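PDB 2V5I: salmonella typhimurium DB7155 bacteriophage DET7 tailspike from Bacteriophage, which binds the O-antigen polysaccharide of its Salmonella host and hydrolyses it, serving as the phage's trimeric receptor-binding tailspike. Local coordinates for residues P97-W103 against E126-P130; T111-A117 against F138-L144; Q152-T157 against G196-G200. One frame throughout, in Å; residues are numbered along the deposited sequence.

Interaction 1. Residues P97-W103 against E126-P130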
loop_
_atom_site.group_PDB
_atom_site.type_symbol
_atom_site.label_atom_id
_atom_site.label_comp_id
_atom_site.label_asym_id
_atom_site.label_seq_id
_atom_site.Cartn_x
_atom_site.Cartn_y
_atom_site.Cartn_z
ATOM N N PRO A 97 -39.284 4.472 9.417
ATOM C CA PRO A 97 -39.112 3.791 10.695
ATOM C C PRO A 97 -38.597 4.715 11.814
ATOM O O PRO A 97 -38.058 5.794 11.548
ATOM C CB PRO A 97 -38.031 2.740 10.353
ATOM C CG PRO A 97 -37.303 3.344 9.281
ATOM C CD PRO A 97 -38.175 4.195 8.496
ATOM N N TRP A 98 -38.729 4.294 13.084
ATOM C CA TRP A 98 -38.062 4.923 14.202
ATOM C C TRP A 98 -36.592 4.464 14.178
ATOM O O TRP A 98 -36.301 3.267 14.121
ATOM C CB TRP A 98 -38.654 4.502 15.521
ATOM C CG TRP A 98 -40.056 5.020 15.712
ATOM C CD1 TRP A 98 -41.189 4.361 15.450
ATOM C CD2 TRP A 98 -40.416 6.309 16.189
ATOM N NE1 TRP A 98 -42.302 5.176 15.748
ATOM C CE2 TRP A 98 -41.840 6.375 16.186
ATOM C CE3 TRP A 98 -39.703 7.415 16.601
ATOM C CZ2 TRP A 98 -42.532 7.503 16.588
ATOM C CZ3 TRP A 98 -40.423 8.573 17.000
ATOM C CH2 TRP A 98 -41.806 8.591 16.985
ATOM N N VAL A 99 -35.689 5.421 14.272
ATOM C CA VAL A 99 -34.257 5.105 14.265
ATOM C C VAL A 99 -33.526 5.781 15.419
ATOM O O VAL A 99 -33.966 6.806 15.927
ATOM C CB VAL A 99 -33.600 5.536 12.928
ATOM C CG1 VAL A 99 -34.202 4.792 11.814
ATOM C CG2 VAL A 99 -33.610 7.019 12.717
ATOM N N ILE A 100 -32.395 5.183 15.829
ATOM C CA ILE A 100 -31.436 5.847 16.693
ATOM C C ILE A 100 -30.262 6.411 15.878
ATOM O O ILE A 100 -30.086 6.073 14.693
ATOM C CB ILE A 100 -30.920 4.940 17.840
ATOM C CG1 ILE A 100 -30.240 3.702 17.271
ATOM C CG2 ILE A 100 -32.038 4.608 18.804
ATOM C CD1 ILE A 100 -29.370 2.940 18.250
ATOM N N PHE A 101 -29.584 7.391 16.488
ATOM C CA PHE A 101 -28.537 8.153 15.853
ATOM C C PHE A 101 -27.429 8.448 16.862
ATOM O O PHE A 101 -27.305 9.575 17.376
ATOM C CB PHE A 101 -29.108 9.441 15.246
ATOM C CG PHE A 101 -28.235 10.096 14.240
ATOM C CD1 PHE A 101 -28.235 9.678 12.914
ATOM C CD2 PHE A 101 -27.390 11.128 14.589
ATOM C CE1 PHE A 101 -27.438 10.325 11.956
ATOM C CE2 PHE A 101 -26.583 11.764 13.624
ATOM C CZ PHE A 101 -26.625 11.359 12.319
ATOM N N PRO A 102 -26.574 7.413 17.148
ATOM C CA PRO A 102 -25.591 7.545 18.214
ATOM C C PRO A 102 -24.344 8.385 17.833
ATOM O O PRO A 102 -23.218 7.991 18.156
ATOM C CB PRO A 102 -25.221 6.082 18.522
ATOM C CG PRO A 102 -25.431 5.354 17.171
ATOM C CD PRO A 102 -26.657 6.045 16.607
ATOM N N TRP A 103 -24.545 9.459 17.083
ATOM C CA TRP A 103 -23.472 10.433 16.767
ATOM C C TRP A 103 -23.973 11.822 17.091
ATOM O O TRP A 103 -25.099 12.180 16.754
ATOM C CB TRP A 103 -23.088 10.364 15.287
ATOM C CG TRP A 103 -22.629 8.995 14.874
ATOM C CD1 TRP A 103 -21.352 8.460 14.919
ATOM C CD2 TRP A 103 -23.462 7.965 14.318
ATOM N NE1 TRP A 103 -21.378 7.182 14.455
ATOM C CE2 TRP A 103 -22.650 6.837 14.116
ATOM C CE3 TRP A 103 -24.810 7.893 13.996
ATOM C CZ2 TRP A 103 -23.150 5.652 13.582
ATOM C CZ3 TRP A 103 -25.322 6.713 13.471
ATOM C CH2 TRP A 103 -24.491 5.603 13.299
ATOM N N GLU A 126 -31.320 8.582 7.531
ATOM C CA GLU A 126 -30.122 8.423 8.341
ATOM C C GLU A 126 -30.479 7.752 9.658
ATOM O O GLU A 126 -31.658 7.634 10.022
ATOM C CB GLU A 126 -29.475 9.755 8.627
ATOM C CG GLU A 126 -30.324 10.712 9.406
ATOM C CD GLU A 126 -29.726 12.143 9.487
ATOM O OE1 GLU A 126 -28.651 12.432 8.934
ATOM O OE2 GLU A 126 -30.343 12.990 10.156
ATOM N N GLY A 127 -29.466 7.307 10.363
ATOM C CA GLY A 127 -29.657 6.492 11.562
ATOM C C GLY A 127 -30.072 5.084 11.231
ATOM O O GLY A 127 -30.123 4.691 10.064
ATOM N N TYR A 128 -30.284 4.278 12.265
ATOM C CA TYR A 128 -30.749 2.910 12.019
ATOM C C TYR A 128 -31.729 2.421 13.090
ATOM O O TYR A 128 -31.756 2.907 14.234
ATOM C CB TYR A 128 -29.550 1.937 11.901
ATOM C CG TYR A 128 -28.733 1.767 13.173
ATOM C CD1 TYR A 128 -27.718 2.715 13.526
ATOM C CD2 TYR A 128 -28.976 0.746 14.073
ATOM C CE1 TYR A 128 -26.959 2.551 14.659
ATOM C CE2 TYR A 128 -28.243 0.620 15.230
ATOM C CZ TYR A 128 -27.233 1.528 15.550
ATOM O OH TYR A 128 -26.467 1.399 16.698
ATOM N N GLN A 129 -32.533 1.456 12.676
ATOM C CA GLN A 129 -33.492 0.795 13.571
ATOM C C GLN A 129 -32.772 -0.077 14.592
ATOM O O GLN A 129 -31.982 -0.945 14.215
ATOM C CB GLN A 129 -34.446 -0.072 12.784
ATOM C CG GLN A 129 -35.338 0.681 11.793
ATOM C CD GLN A 129 -35.901 -0.235 10.739
ATOM O OE1 GLN A 129 -36.800 -1.014 11.003
ATOM N NE2 GLN A 129 -35.374 -0.128 9.502
ATOM N N PRO A 130 -32.950 0.186 15.878
ATOM C CA PRO A 130 -32.194 -0.534 16.892
ATOM C C PRO A 130 -32.699 -1.956 17.090
ATOM O O PRO A 130 -33.825 -2.275 16.766
ATOM C CB PRO A 130 -32.396 0.322 18.149
ATOM C CG PRO A 130 -33.696 0.928 17.971
ATOM C CD PRO A 130 -33.855 1.185 16.487
#
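Tyr-128, Ile-100 and Val-99 lose the most surface here, and the first two also carry the backbone link. They form a single antiparallel bridge, a hydrogen-bonded pair: Ile-100 N donates to Tyr-128 O at 2.9 Å, and Tyr-128 N donates to Ile-100 O at 3.0 Å. The segments cross steeply, their end-to-end directions 100° apart, so the pairing goes no further. The same two residues meet through their side chains. CG1 of Ile-100 sits over one face of the Tyr-128 ring, a CH-pi contact 4.2 Å from the centroid, while Ile-100 CD1 reaches Pro-130 CB at 4.0 Å. Elsewhere around that ring, Pro-102 CD and Trp-103 CH2 approach Tyr-128 CE1 at 4.0 and 4.2 Å, and its hydroxyl bonds to Asp-134.

Val-99 packs against backbone: its CG2 lies 3.4 Å from Glu-126 O, and its CB 3.9 Å from Gly-127 C. Gly-127 has a positive phi, and a CB there would clash with both Ile-100 O and Val-99 CG2, so a side chain could hardly be accommodated. Gly-127 N lies at the edge of the Phe-101 ring, 3.7 Å from Phe-101 CD1.

All this belongs to a long insertion between strands 85-92 and 156-161 of the parallel beta-helix. Strand 98-99 pairs on its other side with strand 121-122, whose Lys-121 forms a salt bridge with Glu-126. Val-149 of helix 147-150 touches Trp-98 and Pro-130, while Tyr-224 of strand 220-224 packs against Phe-101 and Glu-126.

Interaction 2. Residues T111-A117 against F138-L144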
loop_
_atom_site.group_PDB
_atom_site.type_symbol
_atom_site.label_atom_id
_atom_site.label_comp_id
_atom_site.label_asym_id
_atom_site.label_seq_id
_atom_site.Cartn_x
_atom_site.Cartn_y
_atom_site.Cartn_z
ATOM N N THR A 111 -22.426 7.237 23.581
ATOM C CA THR A 111 -22.395 5.874 24.133
ATOM C C THR A 111 -23.336 5.641 25.322
ATOM O O THR A 111 -23.646 4.493 25.635
ATOM C CB THR A 111 -20.961 5.474 24.542
ATOM O OG1 THR A 111 -20.499 6.380 25.550
ATOM C CG2 THR A 111 -20.035 5.518 23.317
ATOM N N ASP A 112 -23.800 6.725 25.937
ATOM C CA ASP A 112 -24.684 6.629 27.099
ATOM C C ASP A 112 -26.105 6.286 26.656
ATOM O O ASP A 112 -26.680 6.985 25.808
ATOM C CB ASP A 112 -24.695 7.937 27.849
ATOM C CG ASP A 112 -25.665 7.921 29.006
ATOM O OD1 ASP A 112 -25.282 7.398 30.083
ATOM O OD2 ASP A 112 -26.817 8.406 28.841
ATOM N N ALA A 113 -26.654 5.218 27.218
ATOM C CA ALA A 113 -27.976 4.680 26.809
ATOM C C ALA A 113 -29.066 5.742 26.807
ATOM O O ALA A 113 -29.844 5.806 25.857
ATOM C CB ALA A 113 -28.397 3.549 27.702
ATOM N N ALA A 114 -29.130 6.588 27.840
ATOM C CA ALA A 114 -30.186 7.584 27.892
ATOM C C ALA A 114 -30.031 8.641 26.795
ATOM O O ALA A 114 -31.020 9.094 26.208
ATOM C CB ALA A 114 -30.247 8.239 29.272
ATOM N N LEU A 115 -28.782 9.011 26.505
ATOM C CA LEU A 115 -28.508 9.959 25.445
ATOM C C LEU A 115 -28.811 9.364 24.050
ATOM O O LEU A 115 -29.297 10.077 23.156
ATOM C CB LEU A 115 -27.070 10.484 25.526
ATOM C CG LEU A 115 -26.781 11.364 26.761
ATOM C CD1 LEU A 115 -25.368 11.796 26.721
ATOM C CD2 LEU A 115 -27.705 12.556 26.828
ATOM N N VAL A 116 -28.499 8.088 23.869
ATOM C CA VAL A 116 -28.834 7.385 22.610
ATOM C C VAL A 116 -30.361 7.283 22.446
ATOM O O VAL A 116 -30.898 7.579 21.385
ATOM C CB VAL A 116 -28.186 5.991 22.551
ATOM C CG1 VAL A 116 -28.686 5.192 21.353
ATOM C CG2 VAL A 116 -26.653 6.128 22.524
ATOM N N ALA A 117 -31.058 6.909 23.529
ATOM C CA ALA A 117 -32.523 6.866 23.510
ATOM C C ALA A 117 -33.157 8.180 23.135
ATOM O O ALA A 117 -34.186 8.203 22.433
ATOM C CB ALA A 117 -33.048 6.395 24.864
ATOM N N PHE A 138 -25.176 -0.642 23.982
ATOM C CA PHE A 138 -25.569 0.511 24.774
ATOM C C PHE A 138 -26.371 -0.042 25.980
ATOM O O PHE A 138 -27.613 -0.079 25.971
ATOM C CB PHE A 138 -26.430 1.492 23.955
ATOM C CG PHE A 138 -25.788 1.936 22.642
ATOM C CD1 PHE A 138 -24.713 2.811 22.624
ATOM C CD2 PHE A 138 -26.269 1.456 21.442
ATOM C CE1 PHE A 138 -24.115 3.222 21.411
ATOM C CE2 PHE A 138 -25.668 1.873 20.223
ATOM C CZ PHE A 138 -24.606 2.752 20.230
ATOM N N PRO A 139 -25.665 -0.594 26.977
ATOM C CA PRO A 139 -26.425 -1.196 28.088
ATOM C C PRO A 139 -27.363 -0.214 28.770
ATOM O O PRO A 139 -26.969 0.893 29.154
ATOM C CB PRO A 139 -25.346 -1.654 29.066
ATOM C CG PRO A 139 -24.054 -1.593 28.323
ATOM C CD PRO A 139 -24.213 -0.786 27.100
ATOM N N GLY A 140 -28.609 -0.664 28.913
ATOM C CA GLY A 140 -29.716 0.110 29.457
ATOM C C GLY A 140 -30.707 0.571 28.399
ATOM O O GLY A 140 -31.810 1.032 28.725
ATOM N N LEU A 141 -30.286 0.538 27.133
ATOM C CA LEU A 141 -31.116 1.092 26.065
ATOM C C LEU A 141 -32.408 0.294 25.890
ATOM O O LEU A 141 -33.473 0.874 25.590
ATOM C CB LEU A 141 -30.314 1.137 24.743
ATOM C CG LEU A 141 -31.079 1.682 23.552
ATOM C CD1 LEU A 141 -31.484 3.150 23.718
ATOM C CD2 LEU A 141 -30.260 1.445 22.263
ATOM N N GLU A 142 -32.323 -1.020 26.062
ATOM C CA GLU A 142 -33.422 -1.904 25.810
ATOM C C GLU A 142 -34.662 -1.476 26.660
ATOM O O GLU A 142 -35.805 -1.451 26.161
ATOM C CB GLU A 142 -33.028 -3.349 26.116
ATOM C CG GLU A 142 -34.102 -4.353 25.760
ATOM C CD GLU A 142 -33.734 -5.802 26.019
ATOM O OE1 GLU A 142 -32.718 -6.061 26.694
ATOM O OE2 GLU A 142 -34.435 -6.699 25.504
ATOM N N ALA A 143 -34.418 -1.149 27.930
ATOM C CA ALA A 143 -35.503 -0.706 28.824
ATOM C C ALA A 143 -36.074 0.659 28.488
ATOM O O ALA A 143 -37.172 0.993 28.956
ATOM C CB ALA A 143 -35.016 -0.699 30.264
ATOM N N LEU A 144 -35.357 1.474 27.706
ATOM C CA LEU A 144 -35.784 2.834 27.409
ATOM C C LEU A 144 -36.629 2.985 26.149
ATOM O O LEU A 144 -37.167 4.073 25.895
ATOM C CB LEU A 144 -34.566 3.723 27.261
ATOM C CG LEU A 144 -33.797 3.903 28.569
ATOM C CD1 LEU A 144 -32.596 4.788 28.326
ATOM C CD2 LEU A 144 -34.702 4.506 29.659
HETATM O O HOH W 1 -25.327 3.358 28.895
#
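Apolar packing does most of the work between the short helix 113-117 and the turn and weakly bonded helical stretch of 138-144. Ala-117 CB touches both Leu-141 CD1 and Leu-144 CD1 at 3.8 Å, and Val-116 CG1 meets Leu-141 CD2 at 4.2 Å. In a CH-pi contact, Val-116 CG2 lies over the face of the Phe-138 ring, 4.2 Å from its centroid; Thr-111 O meets the ring's edge, 3.6 Å from CD1.

The methyl of Ala-113 packs in van der Waals contact against the backbone of the turn, its CB 3.3 Å from Pro-139 O and 3.6 Å from Leu-141 N.

The polar link is indirect: water 1 accepts from Ala-113 N (2.8 Å) and donates to Pro-139 O (3.0 Å), joining the helix's first turn to the type II turn 138-141.

With no direct hydrogen bond, the fit rests mainly on apolar packing, buried round Val-116, Phe-138 and Leu-141 and more open at Leu-144, with one water bridge added.

Interaction 3. Residues Q152-T157 against G196-G200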
loop_
_atom_site.group_PDB
_atom_site.type_symbol
_atom_site.label_atom_id
_atom_site.label_comp_id
_atom_site.label_asym_id
_atom_site.label_seq_id
_atom_site.Cartn_x
_atom_site.Cartn_y
_atom_site.Cartn_z
ATOM N N GLN A 152 -39.761 -3.517 15.202
ATOM C CA GLN A 152 -39.680 -3.045 13.790
ATOM C C GLN A 152 -38.785 -3.900 12.963
ATOM O O GLN A 152 -37.771 -4.382 13.455
ATOM C CB GLN A 152 -39.040 -1.651 13.737
ATOM C CG GLN A 152 -39.819 -0.589 14.325
ATOM C CD GLN A 152 -39.131 0.751 14.047
ATOM O OE1 GLN A 152 -39.746 1.648 13.472
ATOM N NE2 GLN A 152 -37.845 0.856 14.413
ATOM N N HIS A 153 -39.078 -4.013 11.666
ATOM C CA HIS A 153 -38.164 -4.681 10.762
ATOM C C HIS A 153 -38.361 -4.164 9.337
ATOM O O HIS A 153 -38.730 -4.901 8.427
ATOM C CB HIS A 153 -38.296 -6.214 10.832
ATOM C CG HIS A 153 -39.683 -6.717 10.602
ATOM N ND1 HIS A 153 -40.589 -6.897 11.629
ATOM C CD2 HIS A 153 -40.329 -7.077 9.465
ATOM C CE1 HIS A 153 -41.732 -7.347 11.134
ATOM N NE2 HIS A 153 -41.606 -7.442 9.822
ATOM N N ILE A 154 -38.154 -2.867 9.171
ATOM C CA ILE A 154 -38.390 -2.178 7.881
ATOM C C ILE A 154 -37.167 -2.239 6.942
ATOM O O ILE A 154 -36.061 -1.765 7.266
ATOM C CB ILE A 154 -38.789 -0.698 8.088
ATOM C CG1 ILE A 154 -40.074 -0.606 8.920
ATOM C CG2 ILE A 154 -38.989 -0.012 6.764
ATOM C CD1 ILE A 154 -41.248 -1.369 8.330
ATOM N N ALA A 155 -37.409 -2.799 5.759
ATOM C CA ALA A 155 -36.456 -2.674 4.651
ATOM C C ALA A 155 -37.195 -2.899 3.381
ATOM O O ALA A 155 -38.144 -3.730 3.341
ATOM C CB ALA A 155 -35.342 -3.656 4.783
ATOM N N ALA A 156 -36.830 -2.176 2.336
ATOM C CA ALA A 156 -37.250 -2.526 0.968
ATOM C C ALA A 156 -36.155 -3.415 0.365
ATOM O O ALA A 156 -35.101 -2.915 0.078
ATOM C CB ALA A 156 -37.381 -1.310 0.098
ATOM N N THR A 157 -36.471 -4.683 0.162
ATOM C CA THR A 157 -35.470 -5.674 -0.254
ATOM C C THR A 157 -35.704 -6.086 -1.706
ATOM O O THR A 157 -36.798 -6.542 -2.056
ATOM C CB THR A 157 -35.501 -6.923 0.639
ATOM O OG1 THR A 157 -35.229 -6.549 1.991
ATOM C CG2 THR A 157 -34.425 -7.960 0.156
ATOM N N GLY A 196 -28.900 1.831 4.062
ATOM C CA GLY A 196 -29.475 0.591 4.566
ATOM C C GLY A 196 -30.689 0.679 5.466
ATOM O O GLY A 196 -30.936 1.703 6.038
ATOM N N GLY A 197 -31.432 -0.431 5.540
ATOM C CA GLY A 197 -32.523 -0.616 6.487
ATOM C C GLY A 197 -32.207 -1.666 7.531
ATOM O O GLY A 197 -31.063 -1.824 7.965
ATOM N N LYS A 198 -33.193 -2.443 7.920
ATOM C CA LYS A 198 -32.994 -3.348 9.040
ATOM C C LYS A 198 -31.984 -4.481 8.755
ATOM O O LYS A 198 -31.308 -4.975 9.669
ATOM C CB LYS A 198 -34.365 -3.932 9.413
ATOM C CG LYS A 198 -34.336 -4.766 10.655
ATOM C CD LYS A 198 -34.173 -3.981 11.907
ATOM C CE LYS A 198 -34.478 -4.835 13.135
ATOM N NZ LYS A 198 -34.583 -4.049 14.402
ATOM N N ASP A 199 -31.943 -4.946 7.505
ATOM C CA ASP A 199 -31.111 -6.098 7.122
ATOM C C ASP A 199 -29.752 -5.647 6.589
ATOM O O ASP A 199 -29.524 -4.473 6.349
ATOM C CB ASP A 199 -31.883 -6.935 6.152
ATOM C CG ASP A 199 -33.163 -7.517 6.780
ATOM O OD1 ASP A 199 -33.185 -7.819 8.014
ATOM O OD2 ASP A 199 -34.134 -7.701 6.025
ATOM N N GLY A 200 -28.806 -6.571 6.496
ATOM C CA GLY A 200 -27.571 -6.276 5.800
ATOM C C GLY A 200 -27.832 -5.586 4.474
ATOM O O GLY A 200 -28.863 -5.834 3.819
HETATM O O HOH W 2 -36.007 -1.242 15.610
HETATM O O HOH W 3 -36.723 -6.556 6.466
HETATM O O HOH W 4 -33.765 -8.339 3.486
#
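The backbones come closest at Ala-155 and Gly-197, whose CA atoms are 4.8 Å apart, and the main-chain link is Lys-198 N donating to Ile-154 O at 3.0 Å. A CB on Gly-197 would clash with that same carbonyl, so the bare glycine allows this spacing. Ile-154 O also accepts from the Gln-129 side chain. The contact lies where the chain enters strand 156-161 of the parallel beta-helix, beside the loop between strands 187-196 and 202-205; strand 176-181 separates 156-161 from 202-205 in their sheet, so the loop 196-200 reaches back past one intervening coil of the beta-helix.

Lys-198 buries the most surface. Its CG packs 3.8 Å from His-153 CA, and its NZ makes a weak, 3.3 Å hydrogen bond to Gln-152 O. Asp-199 works through water: OD2 accepts from water 3 (2.9 Å), which also donates to His-153 O at 3.3 Å, and from water 4 (2.6 Å), itself 2.8 Å from Thr-157 OG1.

In the fold
Interactions 1 and 2 belong to the same insertion on the beta-helix, and their segments alternate along the chain. Interaction 1 is the buried one, combining a backbone bridge with aromatic and aliphatic packing; interaction 2, nearer the surface, is apolar and bridged by water. They share packing: Phe-138 touches Pro-102 and Tyr-128, and Ile-100 meets Val-116. Interaction 3, partly buried, ties the insertion's return into strand 156-161 to loop 196-200 and is the most polar, with lysine, aspartate and waters. Its Gln-152 and Ile-154 are probably hydrogen-bonded to Trp-98 and Gln-129 of interaction 1, which thus touches both others, while interactions 2 and 3 stay about 11 Å apart at their nearest atoms.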